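Local coordinates for protein phosphoribosylaminoimidazole-succinocarboxamide synthase (Pyrococcus horikoshii, PDB 4O82) that catalyses the ATP-dependent joining of L-aspartate to carboxyaminoimidazole ribonucleotide, forming SAICAR in de novo purine biosynthesis, at residues A[88-93]-A[176-181]; A[168-173]-A[198-203]. All coordinates share one frame; numbering follows the deposited sequence.

Contact 1 (A[88-93]-A[176-181]); sequences LEVVVR and LEFGKD. With CD (cadmium ion), chain F; AMP (adenosine monophosphate), chain I; ADP (adenosine-5'-diphosphate), chain J.
Val90 and Leu176 form an antiparallel hydrogen-bonded pair, each giving its N-H to the carbonyl of the other. The bond from Val90 N to Leu176 O (2.8 Å) is almost straight, 173° at the hydrogen, and lies in the carbonyl plane; the return bond from Leu176 N to Val90 O is 2.7 Å long. On the face that carries these two side chains, Val90 CG2 reaches CD2 of Phe178 at 4.0 Å, meeting the ring at its edge. Phe178 swings that edge in because its CG stands anti to its own carbonyl carbon (chi1 -70°). Beyond the pair the strands diverge, and a water bridges them, accepting from Phe178 N and probably donating to Leu88 O (2.7 Å).

The two strands, 84-93 and 169-180, are neighbours in the antiparallel sheet, and AMP and ADP both lie against residues of this pair of strands. Beta-branched valine suits this extended backbone, and the face that carries Val90 and Phe178 is covered by helix 143-165, where Ile149 touches Val90 and Ile152 touches Phe178.

Carboxylates serve the ligands. Glu89 OE1 binds a cadmium ion at 2.2 Å, which AMP N7 also ligates at 2.5 Å. Glu177 OE1 accepts a bond from the ADP ribose hydroxyl O2' (2.7 Å), while its OE2 is paired with Lys175 and Lys122. Further along, Arg93 bends at chi3 and gives NH2 to AMP O2P at 2.8 Å, in the guanidinium plane; Glu118 holds its NH1 in a salt bridge.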
loop_
_atom_site.group_PDB
_atom_site.type_symbol
_atom_site.label_atom_id
_atom_site.label_comp_id
_atom_site.label_asym_id
_atom_site.label_seq_id
_atom_site.Cartn_x
_atom_site.Cartn_y
_atom_site.Cartn_z
ATOM N N LEU A 88 0.933 -12.511 22.936
ATOM C CA LEU A 88 0.402 -11.281 22.376
ATOM C C LEU A 88 -0.649 -11.507 21.291
ATOM O O LEU A 88 -0.558 -12.462 20.507
ATOM C CB LEU A 88 1.534 -10.461 21.757
ATOM C CG LEU A 88 2.693 -9.939 22.620
ATOM C CD1 LEU A 88 3.737 -9.302 21.723
ATOM C CD2 LEU A 88 2.203 -8.954 23.688
ATOM N N GLU A 89 -1.641 -10.623 21.279
ATOM C CA GLU A 89 -2.430 -10.320 20.081
ATOM C C GLU A 89 -1.926 -8.998 19.580
ATOM O O GLU A 89 -1.914 -8.012 20.330
ATOM C CB GLU A 89 -3.902 -10.127 20.401
ATOM C CG GLU A 89 -4.605 -11.341 20.948
ATOM C CD GLU A 89 -6.016 -11.013 21.388
ATOM O OE1 GLU A 89 -6.352 -9.800 21.483
ATOM O OE2 GLU A 89 -6.782 -11.969 21.643
ATOM N N VAL A 90 -1.497 -8.978 18.319
ATOM C CA VAL A 90 -0.995 -7.764 17.695
ATOM C C VAL A 90 -2.064 -7.302 16.717
ATOM O O VAL A 90 -2.313 -7.947 15.687
ATOM C CB VAL A 90 0.367 -8.002 17.018
ATOM C CG1 VAL A 90 0.864 -6.740 16.334
ATOM C CG2 VAL A 90 1.389 -8.532 18.036
ATOM N N VAL A 91 -2.707 -6.190 17.062
ATOM C CA VAL A 91 -3.815 -5.677 16.287
ATOM C C VAL A 91 -3.406 -4.475 15.449
ATOM O O VAL A 91 -2.818 -3.533 15.961
ATOM C CB VAL A 91 -5.063 -5.385 17.179
ATOM C CG1 VAL A 91 -6.211 -4.820 16.355
ATOM C CG2 VAL A 91 -5.537 -6.668 17.885
ATOM N N VAL A 92 -3.700 -4.529 14.148
ATOM C CA VAL A 92 -3.477 -3.410 13.247
ATOM C C VAL A 92 -4.814 -2.916 12.709
ATOM O O VAL A 92 -5.655 -3.725 12.296
ATOM C CB VAL A 92 -2.583 -3.759 12.030
ATOM C CG1 VAL A 92 -2.257 -2.483 11.251
ATOM C CG2 VAL A 92 -1.310 -4.469 12.457
ATOM N N ARG A 93 -4.966 -1.584 12.680
ATOM C CA ARG A 93 -6.236 -0.939 12.421
ATOM C C ARG A 93 -6.062 0.186 11.410
ATOM O O ARG A 93 -5.259 1.101 11.614
ATOM C CB ARG A 93 -6.878 -0.414 13.728
ATOM C CG ARG A 93 -6.719 -1.374 14.906
ATOM C CD ARG A 93 -7.395 -0.902 16.185
ATOM N NE ARG A 93 -8.809 -1.196 16.129
ATOM C CZ ARG A 93 -9.484 -1.946 16.997
ATOM N NH1 ARG A 93 -8.907 -2.468 18.060
ATOM N NH2 ARG A 93 -10.769 -2.149 16.804
ATOM N N LEU A 176 -2.968 -10.391 14.703
ATOM C CA LEU A 176 -1.924 -11.351 14.351
ATOM C C LEU A 176 -1.288 -11.886 15.613
ATOM O O LEU A 176 -1.386 -11.275 16.689
ATOM C CB LEU A 176 -0.844 -10.704 13.475
ATOM C CG LEU A 176 -1.178 -10.060 12.133
ATOM C CD1 LEU A 176 0.026 -9.257 11.654
ATOM C CD2 LEU A 176 -1.606 -11.115 11.101
ATOM N N GLU A 177 -0.661 -13.043 15.467
ATOM C CA GLU A 177 0.125 -13.651 16.503
ATOM C C GLU A 177 1.476 -14.033 15.899
ATOM O O GLU A 177 1.570 -14.296 14.687
ATOM C CB GLU A 177 -0.598 -14.875 17.090
ATOM C CG GLU A 177 -2.037 -14.545 17.501
ATOM C CD GLU A 177 -2.701 -15.593 18.377
ATOM O OE1 GLU A 177 -2.050 -16.579 18.800
ATOM O OE2 GLU A 177 -3.902 -15.415 18.648
ATOM N N PHE A 178 2.487 -14.042 16.775
ATOM C CA PHE A 178 3.888 -14.246 16.420
ATOM C C PHE A 178 4.560 -15.189 17.406
ATOM O O PHE A 178 4.155 -15.289 18.569
ATOM C CB PHE A 178 4.648 -12.903 16.442
ATOM C CG PHE A 178 4.261 -11.953 15.332
ATOM C CD1 PHE A 178 4.901 -12.011 14.091
ATOM C CD2 PHE A 178 3.265 -10.983 15.531
ATOM C CE1 PHE A 178 4.578 -11.124 13.086
ATOM C CE2 PHE A 178 2.929 -10.092 14.506
ATOM C CZ PHE A 178 3.588 -10.170 13.282
ATOM N N GLY A 179 5.595 -15.860 16.931
ATOM C CA GLY A 179 6.445 -16.695 17.763
ATOM C C GLY A 179 7.899 -16.753 17.291
ATOM O O GLY A 179 8.281 -16.161 16.259
ATOM N N LYS A 180 8.717 -17.457 18.071
ATOM C CA LYS A 180 10.143 -17.576 17.789
ATOM C C LYS A 180 10.415 -18.980 17.276
ATOM O O LYS A 180 9.935 -19.950 17.861
ATOM C CB LYS A 180 10.967 -17.297 19.056
ATOM C CG LYS A 180 11.293 -15.833 19.290
ATOM C CD LYS A 180 12.201 -15.639 20.504
ATOM C CE LYS A 180 11.450 -15.147 21.745
ATOM N NZ LYS A 180 10.892 -16.206 22.642
ATOM N N ASP A 181 11.155 -19.097 16.178
ATOM C CA ASP A 181 11.532 -20.427 15.676
ATOM C C ASP A 181 12.835 -20.903 16.317
ATOM O O ASP A 181 13.370 -20.225 17.185
ATOM C CB ASP A 181 11.603 -20.460 14.137
ATOM C CG ASP A 181 12.650 -19.513 13.558
ATOM O OD1 ASP A 181 12.586 -19.280 12.329
ATOM O OD2 ASP A 181 13.528 -19.009 14.300
HETATM CD CD CD F . -8.530 -9.465 21.504
HETATM P P AMP I . -11.664 -5.291 18.555
HETATM O O1P AMP I . -10.518 -4.959 19.487
HETATM O O2P AMP I . -12.392 -4.102 17.971
HETATM O O3P AMP I . -12.675 -6.299 19.036
HETATM O "O5'" AMP I . -10.915 -6.156 17.386
HETATM C "C5'" AMP I . -9.962 -5.683 16.414
HETATM C "C4'" AMP I . -9.633 -6.749 15.356
HETATM O "O4'" AMP I . -8.853 -7.793 15.927
HETATM C "C3'" AMP I . -10.827 -7.467 14.720
HETATM O "O3'" AMP I . -10.483 -7.767 13.375
HETATM C "C2'" AMP I . -10.952 -8.780 15.451
HETATM O "O2'" AMP I . -11.537 -9.818 14.645
HETATM C "C1'" AMP I . -9.496 -9.061 15.792
HETATM N N9 AMP I . -9.381 -9.789 17.068
HETATM C C8 AMP I . -9.159 -9.238 18.274
HETATM N N7 AMP I . -9.086 -10.195 19.235
HETATM C C5 AMP I . -9.272 -11.383 18.648
HETATM C C6 AMP I . -9.326 -12.798 19.077
HETATM N N6 AMP I . -9.169 -13.142 20.381
HETATM N N1 AMP I . -9.533 -13.733 18.111
HETATM C C2 AMP I . -9.687 -13.421 16.815
HETATM N N3 AMP I . -9.653 -12.155 16.363
HETATM C C4 AMP I . -9.452 -11.114 17.210
HETATM P PB ADP J . -7.408 -20.362 21.320
HETATM O O1B ADP J . -7.110 -18.908 21.035
HETATM O O2B ADP J . -8.559 -20.607 22.278
HETATM O O3B ADP J . -6.154 -21.154 21.557
HETATM P PA ADP J . -7.358 -21.498 18.622
HETATM O O1A ADP J . -8.310 -22.543 18.095
HETATM O O2A ADP J . -7.060 -20.275 17.792
HETATM O O3A ADP J . -8.071 -21.018 19.992
HETATM O "O5'" ADP J . -5.985 -22.238 19.019
HETATM C "C5'" ADP J . -4.726 -21.959 18.409
HETATM C "C4'" ADP J . -3.669 -21.877 19.500
HETATM O "O4'" ADP J . -2.388 -22.331 19.042
HETATM C "C3'" ADP J . -3.458 -20.445 19.942
HETATM O "O3'" ADP J . -3.108 -20.519 21.319
HETATM C "C2'" ADP J . -2.241 -19.990 19.177
HETATM O "O2'" ADP J . -1.498 -18.987 19.859
HETATM C "C1'" ADP J . -1.440 -21.266 19.091
HETATM N N9 ADP J . -0.625 -21.284 17.865
HETATM C C8 ADP J . -0.982 -20.829 16.656
HETATM N N7 ADP J . 0.013 -21.019 15.768
HETATM C C5 ADP J . 1.024 -21.633 16.421
HETATM C C6 ADP J . 2.382 -22.126 16.103
HETATM N N6 ADP J . 2.885 -22.019 14.865
HETATM N N1 ADP J . 3.118 -22.682 17.091
HETATM C C2 ADP J . 2.654 -22.816 18.350
HETATM N N3 ADP J . 1.429 -22.383 18.708
HETATM C C4 ADP J . 0.597 -21.792 17.810
HETATM O O HOH W 1 1.752 -13.612 19.608
#

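Contact 2 (A[168-173]-A[198-203]); sequences GIILVD and RFWDAK. With AMP (adenosine monophosphate), chain I.
Asp173 and Arg198 meet through their torsions: chi1 of 52°, with CG between the backbone N and the carbonyl carbon, holds the short aspartate carboxylate where the arginine chain, extended from CG to NE, crosses it. Their backbones belong to neighbouring antiparallel strands, 169-180 and 197-201, in the sheet that bears the AMP site. Arg198 NH1 gives a salt-bridging hydrogen bond of 3.0 Å to Asp173 OD2, which it meets on the syn side with the two planar groups turned 80° apart. The same NH1 binds AMP O2P, and both acceptors lie near the guanidinium plane. Asp211 takes NE in a further salt bridge, so the guanidinium is held along more than one edge and its rotation is restricted; an arginine, with its several N-H groups, can serve carboxylates and a phosphate together.

Five backbone bonds join the strands. Ile170 and Trp200 exchange a pair, Val172 N reaches Arg198 O, Arg198 N reaches Asp173 O, and Ala202 N reaches Gly168 O at 2.8 Å. Gly168 has positive phi, as suits the C-prime residue of the Schellman motif that ends helix 143-165.

Side chains alternate from Ile169 to Leu171, until a beta bulge at Val172-Asp173 lets Val172 reach Trp200 and keeps Asp173 beside Arg198. Ile169, Leu171 and Phe199 lie on the face turned to helices 143-165 and 220-232: Ile169 CG2 packs on Phe199 CB at 3.6 Å and Leu171 CD1 on Phe199 CE1 at 3.7 Å. Beside Trp200, Ile170 CD1 lies at the indole edge, whereas Val172 makes a CH-pi contact, its CG2 standing 3.5 Å from the centroid of the five-membered ring and 17° off the ring normal.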
loop_
_atom_site.group_PDB
_atom_site.type_symbol
_atom_site.label_atom_id
_atom_site.label_comp_id
_atom_site.label_asym_id
_atom_site.label_seq_id
_atom_site.Cartn_x
_atom_site.Cartn_y
_atom_site.Cartn_z
ATOM N N GLY A 168 -12.172 -4.792 -4.119
ATOM C CA GLY A 168 -13.293 -4.128 -3.448
ATOM C C GLY A 168 -13.536 -4.529 -2.000
ATOM O O GLY A 168 -14.675 -4.436 -1.525
ATOM N N ILE A 169 -12.483 -4.971 -1.294
ATOM C CA ILE A 169 -12.579 -5.244 0.152
ATOM C C ILE A 169 -11.718 -4.298 0.997
ATOM O O ILE A 169 -10.512 -4.174 0.761
ATOM C CB ILE A 169 -12.225 -6.709 0.503
ATOM C CG1 ILE A 169 -13.136 -7.700 -0.254
ATOM C CG2 ILE A 169 -12.350 -6.925 2.009
ATOM C CD1 ILE A 169 -12.575 -9.100 -0.423
ATOM N N ILE A 170 -12.348 -3.647 1.986
ATOM C CA ILE A 170 -11.646 -2.835 2.993
ATOM C C ILE A 170 -11.090 -3.709 4.127
ATOM O O ILE A 170 -11.854 -4.404 4.832
ATOM C CB ILE A 170 -12.556 -1.755 3.630
ATOM C CG1 ILE A 170 -13.231 -0.881 2.575
ATOM C CG2 ILE A 170 -11.784 -0.862 4.603
ATOM C CD1 ILE A 170 -14.498 -0.212 3.090
ATOM N N LEU A 171 -9.772 -3.663 4.327
ATOM C CA LEU A 171 -9.187 -4.258 5.538
ATOM C C LEU A 171 -9.271 -3.229 6.660
ATOM O O LEU A 171 -8.473 -2.274 6.739
ATOM C CB LEU A 171 -7.755 -4.746 5.303
ATOM C CG LEU A 171 -7.006 -5.390 6.490
ATOM C CD1 LEU A 171 -7.721 -6.625 7.032
ATOM C CD2 LEU A 171 -5.594 -5.751 6.057
ATOM N N VAL A 172 -10.277 -3.412 7.508
ATOM C CA VAL A 172 -10.633 -2.436 8.552
ATOM C C VAL A 172 -9.672 -2.594 9.749
ATOM O O VAL A 172 -9.082 -1.624 10.234
ATOM C CB VAL A 172 -12.121 -2.625 8.992
ATOM C CG1 VAL A 172 -12.413 -1.987 10.348
ATOM C CG2 VAL A 172 -13.079 -2.129 7.893
ATOM N N ASP A 173 -9.532 -3.816 10.232
ATOM C CA ASP A 173 -8.557 -4.119 11.268
ATOM C C ASP A 173 -8.363 -5.628 11.241
ATOM O O ASP A 173 -9.104 -6.338 10.520
ATOM C CB ASP A 173 -9.002 -3.614 12.656
ATOM C CG ASP A 173 -10.401 -4.075 13.031
ATOM O OD1 ASP A 173 -10.692 -5.276 12.924
ATOM O OD2 ASP A 173 -11.225 -3.239 13.419
ATOM N N ARG A 198 -11.495 -7.734 10.267
ATOM C CA ARG A 198 -12.705 -7.104 9.804
ATOM C C ARG A 198 -12.531 -6.729 8.337
ATOM O O ARG A 198 -11.668 -5.901 7.981
ATOM C CB ARG A 198 -13.081 -5.880 10.641
ATOM C CG ARG A 198 -13.613 -6.195 12.038
ATOM C CD ARG A 198 -14.288 -4.981 12.691
ATOM N NE ARG A 198 -14.887 -5.341 13.981
ATOM C CZ ARG A 198 -14.280 -5.199 15.169
ATOM N NH1 ARG A 198 -13.062 -4.665 15.281
ATOM N NH2 ARG A 198 -14.910 -5.590 16.271
ATOM N N PHE A 199 -13.348 -7.368 7.498
ATOM C CA PHE A 199 -13.443 -7.064 6.083
ATOM C C PHE A 199 -14.791 -6.418 5.832
ATOM O O PHE A 199 -15.838 -6.964 6.241
ATOM C CB PHE A 199 -13.361 -8.327 5.217
ATOM C CG PHE A 199 -12.136 -9.177 5.442
ATOM C CD1 PHE A 199 -10.856 -8.626 5.421
ATOM C CD2 PHE A 199 -12.261 -10.567 5.609
ATOM C CE1 PHE A 199 -9.739 -9.433 5.586
ATOM C CE2 PHE A 199 -11.150 -11.374 5.767
ATOM C CZ PHE A 199 -9.885 -10.804 5.755
ATOM N N TRP A 200 -14.759 -5.265 5.159
ATOM C CA TRP A 200 -15.960 -4.570 4.679
ATOM C C TRP A 200 -15.961 -4.502 3.179
ATOM O O TRP A 200 -14.899 -4.308 2.534
ATOM C CB TRP A 200 -16.047 -3.131 5.199
ATOM C CG TRP A 200 -16.274 -2.996 6.690
ATOM C CD1 TRP A 200 -16.478 -4.019 7.627
ATOM C CD2 TRP A 200 -16.384 -1.762 7.449
ATOM N NE1 TRP A 200 -16.663 -3.500 8.880
ATOM C CE2 TRP A 200 -16.630 -2.153 8.839
ATOM C CE3 TRP A 200 -16.286 -0.416 7.137
ATOM C CZ2 TRP A 200 -16.774 -1.214 9.853
ATOM C CZ3 TRP A 200 -16.429 0.522 8.166
ATOM C CH2 TRP A 200 -16.675 0.123 9.494
ATOM N N ASP A 201 -17.150 -4.630 2.599
ATOM C CA ASP A 201 -17.290 -4.369 1.174
ATOM C C ASP A 201 -17.061 -2.875 0.899
ATOM O O ASP A 201 -17.626 -2.017 1.581
ATOM C CB ASP A 201 -18.647 -4.802 0.649
ATOM C CG ASP A 201 -18.853 -4.377 -0.775
ATOM O OD1 ASP A 201 -18.219 -4.973 -1.663
ATOM O OD2 ASP A 201 -19.600 -3.413 -0.997
ATOM N N ALA A 202 -16.218 -2.578 -0.095
ATOM C CA ALA A 202 -15.844 -1.211 -0.405
ATOM C C ALA A 202 -17.058 -0.342 -0.713
ATOM O O ALA A 202 -17.162 0.751 -0.178
ATOM C CB ALA A 202 -14.795 -1.143 -1.539
ATOM N N LYS A 203 -17.968 -0.838 -1.555
ATOM C CA LYS A 203 -19.176 -0.082 -1.941
ATOM C C LYS A 203 -20.169 0.108 -0.799
ATOM O O LYS A 203 -20.518 1.232 -0.461
ATOM C CB LYS A 203 -19.892 -0.754 -3.120
ATOM C CG LYS A 203 -19.269 -0.456 -4.470
HETATM P P AMP I . -11.664 -5.291 18.555
HETATM O O1P AMP I . -10.518 -4.959 19.487
HETATM O O2P AMP I . -12.392 -4.102 17.971
HETATM O O3P AMP I . -12.675 -6.299 19.036
HETATM O "O5'" AMP I . -10.915 -6.156 17.386
HETATM C "C5'" AMP I . -9.962 -5.683 16.414
HETATM C "C4'" AMP I . -9.633 -6.749 15.356
HETATM O "O4'" AMP I . -8.853 -7.793 15.927
HETATM C "C3'" AMP I . -10.827 -7.467 14.720
HETATM O "O3'" AMP I . -10.483 -7.767 13.375
HETATM C "C2'" AMP I . -10.952 -8.780 15.451
HETATM O "O2'" AMP I . -11.537 -9.818 14.645
HETATM C "C1'" AMP I . -9.496 -9.061 15.792
HETATM N N9 AMP I . -9.381 -9.789 17.068
HETATM C C8 AMP I . -9.159 -9.238 18.274
HETATM N N7 AMP I . -9.086 -10.195 19.235
HETATM C C5 AMP I . -9.272 -11.383 18.648
HETATM C C6 AMP I . -9.326 -12.798 19.077
HETATM N N6 AMP I . -9.169 -13.142 20.381
HETATM N N1 AMP I . -9.533 -13.733 18.111
HETATM C C2 AMP I . -9.687 -13.421 16.815
HETATM N N3 AMP I . -9.653 -12.155 16.363
HETATM C C4 AMP I . -9.452 -11.114 17.210
#

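Strand 169-180 is common to both contacts: its later part pairs with strand 84-93 in contact 1, and its earlier part with strand 197-201 in contact 2, their centres about 21 Å apart on opposite sides of the chain's centre. Both are largely buried, but contact 2 has partly exposed residues at its Gly168 and Ala202 end. Contact 1 is a short backbone pairing burying 245 Å², with cadmium and two nucleotides gathered around it; contact 2 buries 591 Å² through a longer ladder, aromatic packing and a salt bridge. They converge at the AMP phosphate, where Arg93 and Arg198 both bind O2P and Arg93 also forms a long, weak ion pair with Asp173.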